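Local coordinates for protein synthesis inhibitor, putative (Thermotoga maritima, PDB 2B33), which is a putative endoribonuclease of the RutC (YjgF/UK114) family, whose members are generally assigned deaminase activity, and has a calcium-binding site, at residues G43-D48 and E128-A133; V85-F90 and H111-S116. All coordinates share one frame; numbering follows the deposited sequence.

Contact 1: residues G43-D48 and E128-A133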
loop_
_atom_site.group_PDB
_atom_site.type_symbol
_atom_site.label_atom_id
_atom_site.label_comp_id
_atom_site.label_asym_id
_atom_site.label_seq_id
_atom_site.Cartn_x
_atom_site.Cartn_y
_atom_site.Cartn_z
ATOM N N GLY A 43 8.532 5.202 1.672
ATOM C CA GLY A 43 9.046 4.868 0.344
ATOM C C GLY A 43 10.391 5.533 0.114
ATOM O O GLY A 43 10.513 6.747 0.253
ATOM N N GLN A 44 11.400 4.728 -0.204
ATOM C CA GLN A 44 12.756 5.212 -0.406
ATOM C C GLN A 44 13.039 5.389 -1.885
ATOM O O GLN A 44 12.672 4.541 -2.689
ATOM C CB GLN A 44 13.761 4.240 0.226
ATOM C CG GLN A 44 13.604 4.098 1.739
ATOM C CD GLN A 44 13.747 5.426 2.456
ATOM O OE1 GLN A 44 14.769 6.109 2.334
ATOM N NE2 GLN A 44 12.721 5.804 3.206
ATOM N N ILE A 45 13.707 6.491 -2.221
ATOM C CA ILE A 45 14.063 6.821 -3.596
ATOM C C ILE A 45 15.595 6.821 -3.700
ATOM O O ILE A 45 16.267 6.876 -2.669
ATOM C CB ILE A 45 13.416 8.169 -4.048
ATOM C CG1 ILE A 45 13.799 9.336 -3.125
ATOM C CG2 ILE A 45 11.915 8.002 -4.080
ATOM C CD1 ILE A 45 13.360 10.699 -3.621
ATOM N N PRO A 46 16.151 6.708 -4.930
ATOM C CA PRO A 46 17.607 6.683 -5.090
ATOM C C PRO A 46 18.293 8.024 -4.818
ATOM O O PRO A 46 18.728 8.705 -5.742
ATOM C CB PRO A 46 17.792 6.216 -6.542
ATOM C CG PRO A 46 16.565 6.615 -7.231
ATOM C CD PRO A 46 15.464 6.528 -6.224
ATOM N N ILE A 47 18.371 8.375 -3.535
ATOM C CA ILE A 47 19.027 9.588 -3.057
ATOM C C ILE A 47 20.151 9.156 -2.139
ATOM O O ILE A 47 19.967 8.261 -1.313
ATOM C CB ILE A 47 18.048 10.539 -2.297
ATOM C CG1 ILE A 47 17.246 11.355 -3.314
ATOM C CG2 ILE A 47 18.807 11.515 -1.366
ATOM C CD1 ILE A 47 16.206 12.280 -2.728
ATOM N N ASP A 48 21.306 9.799 -2.289
ATOM C CA ASP A 48 22.456 9.545 -1.439
ATOM C C ASP A 48 22.252 10.325 -0.128
ATOM O O ASP A 48 22.076 11.541 -0.172
ATOM C CB ASP A 48 23.732 9.980 -2.149
ATOM C CG ASP A 48 24.988 9.575 -1.407
ATOM O OD1 ASP A 48 25.306 10.179 -0.362
ATOM O OD2 ASP A 48 25.688 8.672 -1.903
ATOM N N GLU A 128 12.781 6.863 -10.961
ATOM C CA GLU A 128 12.229 5.695 -11.653
ATOM C C GLU A 128 11.981 4.478 -10.755
ATOM O O GLU A 128 11.414 3.481 -11.203
ATOM C CB GLU A 128 13.190 5.338 -12.782
ATOM C CG GLU A 128 13.189 6.421 -13.867
ATOM C CD GLU A 128 14.558 6.862 -14.315
ATOM O OE1 GLU A 128 15.495 6.810 -13.501
ATOM O OE2 GLU A 128 14.679 7.326 -15.474
ATOM N N ILE A 129 12.382 4.564 -9.496
ATOM C CA ILE A 129 12.225 3.450 -8.567
ATOM C C ILE A 129 11.979 4.011 -7.157
ATOM O O ILE A 129 12.609 4.993 -6.748
ATOM C CB ILE A 129 13.467 2.476 -8.653
ATOM C CG1 ILE A 129 13.348 1.272 -7.721
ATOM C CG2 ILE A 129 14.773 3.197 -8.372
ATOM C CD1 ILE A 129 12.296 0.264 -8.127
ATOM N N GLU A 130 11.015 3.414 -6.458
ATOM C CA GLU A 130 10.702 3.769 -5.081
ATOM C C GLU A 130 10.183 2.510 -4.412
ATOM O O GLU A 130 9.342 1.816 -4.986
ATOM C CB GLU A 130 9.673 4.903 -4.988
ATOM C CG GLU A 130 9.317 5.292 -3.542
ATOM C CD GLU A 130 8.390 6.485 -3.426
ATOM O OE1 GLU A 130 8.149 7.172 -4.428
ATOM O OE2 GLU A 130 7.896 6.746 -2.314
ATOM N N ILE A 131 10.697 2.222 -3.213
ATOM C CA ILE A 131 10.328 1.020 -2.466
ATOM C C ILE A 131 10.014 1.336 -0.997
ATOM O O ILE A 131 10.822 1.948 -0.294
ATOM C CB ILE A 131 11.447 -0.059 -2.525
ATOM C CG1 ILE A 131 11.819 -0.367 -3.986
ATOM C CG2 ILE A 131 11.001 -1.334 -1.780
ATOM C CD1 ILE A 131 12.994 -1.313 -4.187
ATOM N N GLU A 132 8.831 0.911 -0.558
ATOM C CA GLU A 132 8.382 1.045 0.822
ATOM C C GLU A 132 8.271 -0.366 1.359
ATOM O O GLU A 132 8.313 -1.325 0.589
ATOM C CB GLU A 132 7.023 1.745 0.922
ATOM C CG GLU A 132 5.861 0.983 0.293
ATOM C CD GLU A 132 4.516 1.651 0.481
ATOM O OE1 GLU A 132 4.447 2.799 0.967
ATOM O OE2 GLU A 132 3.510 1.002 0.141
ATOM N N ALA A 133 8.117 -0.496 2.672
ATOM C CA ALA A 133 8.004 -1.806 3.287
ATOM C C ALA A 133 7.398 -1.766 4.688
ATOM O O ALA A 133 7.375 -0.727 5.344
ATOM C CB ALA A 133 9.382 -2.466 3.353
#

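Contact 2: residues V85-F90 and H111-S116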
loop_
_atom_site.group_PDB
_atom_site.type_symbol
_atom_site.label_atom_id
_atom_site.label_comp_id
_atom_site.label_asym_id
_atom_site.label_seq_id
_atom_site.Cartn_x
_atom_site.Cartn_y
_atom_site.Cartn_z
ATOM N N VAL A 85 8.204 -8.156 6.024
ATOM C CA VAL A 85 7.099 -9.065 5.663
ATOM C C VAL A 85 6.380 -8.700 4.372
ATOM O O VAL A 85 5.842 -9.577 3.698
ATOM C CB VAL A 85 6.028 -9.165 6.794
ATOM C CG1 VAL A 85 6.651 -9.715 8.074
ATOM C CG2 VAL A 85 5.329 -7.822 7.072
ATOM N N LYS A 86 6.356 -7.407 4.048
ATOM C CA LYS A 86 5.671 -6.911 2.877
ATOM C C LYS A 86 6.451 -5.749 2.295
ATOM O O LYS A 86 6.874 -4.850 3.032
ATOM C CB LYS A 86 4.258 -6.466 3.253
ATOM C CG LYS A 86 3.413 -5.887 2.114
ATOM C CD LYS A 86 3.218 -6.848 0.953
ATOM C CE LYS A 86 2.284 -6.267 -0.092
ATOM N NZ LYS A 86 2.870 -5.091 -0.737
ATOM N N VAL A 87 6.630 -5.783 0.979
ATOM C CA VAL A 87 7.336 -4.746 0.233
ATOM C C VAL A 87 6.437 -4.307 -0.932
ATOM O O VAL A 87 5.636 -5.089 -1.430
ATOM C CB VAL A 87 8.696 -5.285 -0.305
ATOM C CG1 VAL A 87 9.439 -4.229 -1.078
ATOM C CG2 VAL A 87 9.582 -5.789 0.852
ATOM N N THR A 88 6.537 -3.043 -1.326
ATOM C CA THR A 88 5.814 -2.541 -2.490
ATOM C C THR A 88 6.819 -1.748 -3.314
ATOM O O THR A 88 7.386 -0.777 -2.825
ATOM C CB THR A 88 4.585 -1.673 -2.126
ATOM O OG1 THR A 88 3.641 -2.449 -1.385
ATOM C CG2 THR A 88 3.878 -1.171 -3.379
ATOM N N VAL A 89 7.048 -2.191 -4.549
ATOM C CA VAL A 89 7.964 -1.533 -5.468
ATOM C C VAL A 89 7.126 -0.700 -6.432
ATOM O O VAL A 89 6.179 -1.215 -7.043
ATOM C CB VAL A 89 8.779 -2.543 -6.318
ATOM C CG1 VAL A 89 9.706 -1.817 -7.300
ATOM C CG2 VAL A 89 9.596 -3.475 -5.439
ATOM N N PHE A 90 7.480 0.580 -6.560
ATOM C CA PHE A 90 6.857 1.480 -7.519
ATOM C C PHE A 90 7.942 1.787 -8.522
ATOM O O PHE A 90 9.093 1.961 -8.120
ATOM C CB PHE A 90 6.425 2.789 -6.872
ATOM C CG PHE A 90 5.447 2.625 -5.748
ATOM C CD1 PHE A 90 4.092 2.430 -6.013
ATOM C CD2 PHE A 90 5.874 2.696 -4.421
ATOM C CE1 PHE A 90 3.174 2.285 -4.972
ATOM C CE2 PHE A 90 4.968 2.557 -3.374
ATOM C CZ PHE A 90 3.612 2.354 -3.650
ATOM N N HIS A 111 15.194 -14.393 2.481
ATOM C CA HIS A 111 14.041 -14.045 3.327
ATOM C C HIS A 111 12.687 -14.153 2.618
ATOM O O HIS A 111 11.746 -14.736 3.170
ATOM C CB HIS A 111 14.243 -12.651 3.949
ATOM C CG HIS A 111 15.614 -12.454 4.526
ATOM N ND1 HIS A 111 16.110 -13.230 5.554
ATOM C CD2 HIS A 111 16.606 -11.595 4.191
ATOM C CE1 HIS A 111 17.345 -12.851 5.832
ATOM N NE2 HIS A 111 17.668 -11.857 5.023
ATOM N N ARG A 112 12.604 -13.598 1.409
ATOM C CA ARG A 112 11.399 -13.663 0.560
ATOM C C ARG A 112 10.092 -13.128 1.175
ATOM O O ARG A 112 9.170 -13.899 1.459
ATOM C CB ARG A 112 11.175 -15.090 0.049
ATOM C CG ARG A 112 12.308 -15.657 -0.782
ATOM C CD ARG A 112 12.130 -17.161 -0.954
ATOM N NE ARG A 112 10.883 -17.485 -1.651
ATOM C CZ ARG A 112 10.727 -17.594 -2.977
ATOM N NH1 ARG A 112 11.738 -17.411 -3.828
ATOM N NH2 ARG A 112 9.525 -17.896 -3.469
ATOM N N PRO A 113 10.002 -11.799 1.372
ATOM C CA PRO A 113 8.769 -11.217 1.878
ATOM C C PRO A 113 7.699 -11.140 0.802
ATOM O O PRO A 113 7.997 -11.319 -0.382
ATOM C CB PRO A 113 9.185 -9.802 2.280
ATOM C CG PRO A 113 10.342 -9.484 1.455
ATOM C CD PRO A 113 11.045 -10.777 1.168
ATOM N N ALA A 114 6.465 -10.855 1.217
ATOM C CA ALA A 114 5.362 -10.670 0.272
ATOM C C ALA A 114 5.675 -9.405 -0.514
ATOM O O ALA A 114 6.376 -8.528 -0.005
ATOM C CB ALA A 114 4.046 -10.533 1.003
ATOM N N ARG A 115 5.181 -9.309 -1.750
ATOM C CA ARG A 115 5.488 -8.157 -2.587
ATOM C C ARG A 115 4.463 -7.833 -3.678
ATOM O O ARG A 115 3.753 -8.710 -4.161
ATOM C CB ARG A 115 6.847 -8.400 -3.256
ATOM C CG ARG A 115 7.436 -7.205 -3.981
ATOM C CD ARG A 115 8.757 -7.532 -4.637
ATOM N NE ARG A 115 8.613 -8.441 -5.777
ATOM C CZ ARG A 115 9.600 -8.800 -6.599
ATOM N NH1 ARG A 115 10.837 -8.324 -6.435
ATOM N NH2 ARG A 115 9.352 -9.643 -7.602
ATOM N N SER A 116 4.391 -6.546 -4.021
ATOM C CA SER A 116 3.636 -6.025 -5.173
ATOM C C SER A 116 4.617 -5.129 -5.922
ATOM O O SER A 116 5.372 -4.378 -5.313
ATOM C CB SER A 116 2.396 -5.228 -4.777
ATOM O OG SER A 116 1.326 -6.076 -4.418
#

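Contact 1: residues G43-D48 and E128-A133
Q44 and I131 pair through their backbones where the end of strand 38-44 runs antiparallel to strand 129-136, an inner pairing of the mixed sheet of the YjgF-like fold. Two bonds define them as a hydrogen-bonded antiparallel pair: Q44 N to I131 O at 2.8 Å and I131 N to Q44 O at 3.1 Å. Their aim differs, since Q44 N stands 49° out of the I131 carbonyl plane whereas I131 N lies in that of Q44. The backbones are close enough for a CA-H...O contact from E130 CA to Q44 O at 3.2 Å.

Packing is tight around E130. Its CG is anti to the backbone N (chi1 180°) and the chain stays extended, which carries OE2 over to within 3.5 Å of G43 CA, a place where a beta carbon on G43 would collide with it. The I45 side chain crosses that of E130 obliquely, its CG2 methyl 3.8 Å from E130 CG. Beside this pair E132 turns its carboxylate to the second subunit, where OE1 meets K86 and S116 of that chain. On the face shared by Q44 and I131, both side chains rest on helix 59-76, and Q44 NE2 bonds back to S42 O.

The contact ends at P46, and I47 and D48 beyond it form the loose side. P46 centres an inverse gamma turn, closed by I47 N to I45 O at 2.7 Å, which leads the chain away from strand 129-136 toward the partly exposed D48; D48 belongs with E50 to a calcium site of this protein, with no ion bound to this chain. The last touch before the divergence is the P46 ring, whose CD lies 3.3 Å from I129 O and 4.0 Å from I129 CG2.

Contact 2: residues V85-F90 and H111-S116
A114 and V87 are linked in a parallel backbone ladder of four hydrogen bonds. A114 N reaches V85 O at 2.9 Å from above the carbonyl plane; V87 N to A114 O, S116 N to V87 O and V89 N to S116 O follow, the last nearly along the C=O axis. CA-H...O contacts from K86, R115 and T88 fill in between, R115 CA lying 3.3 Å from V87 O.

Apolar contact gathers at P113, whose CG meets V87 CG2 at 3.8 Å; Y104 of helix 97-108 touches both residues and also makes a cation-pi contact with R115.

The polar chemistry centres on K86. Bends at chi2 (59°) and chi4 (66°) fold its chain so that CD passes 3.8 Å from A114 CB and NZ donates to V87 O at 2.9 Å, on the opposite face of that carbonyl from S116 N. NZ also forms a salt bridge with E132 of the third subunit, and S116 OG bonds to the same carboxylate. An alanine in place of K86 would probably leave that E132 without its cationic mate and expose A114 CB to a gap. The two parallel strands, joined through helix 97-108, form a beta-alpha-beta crossover.

In the fold
Both contacts are buried and belong to one sheet, in which strands 129-136 and 84-91 are neighbours: E130 O meets F90 N at 2.7 Å, and I131 CG2 packs 3.4 Å from V87 CG1. Contact 1, centred about 5 Å from the centre of the chain, is the more central, yet it is a short antiparallel pairing that frays into a loop. Contact 2, about 10 Å from the centre, is the longer parallel ladder on the strand outermost within this chain, 114-119, against which the third subunit packs. Along the chain it is nested within the loop closed by contact 1. Both border subunit interfaces, contact 1 at one end, contact 2 along much of its outer strand.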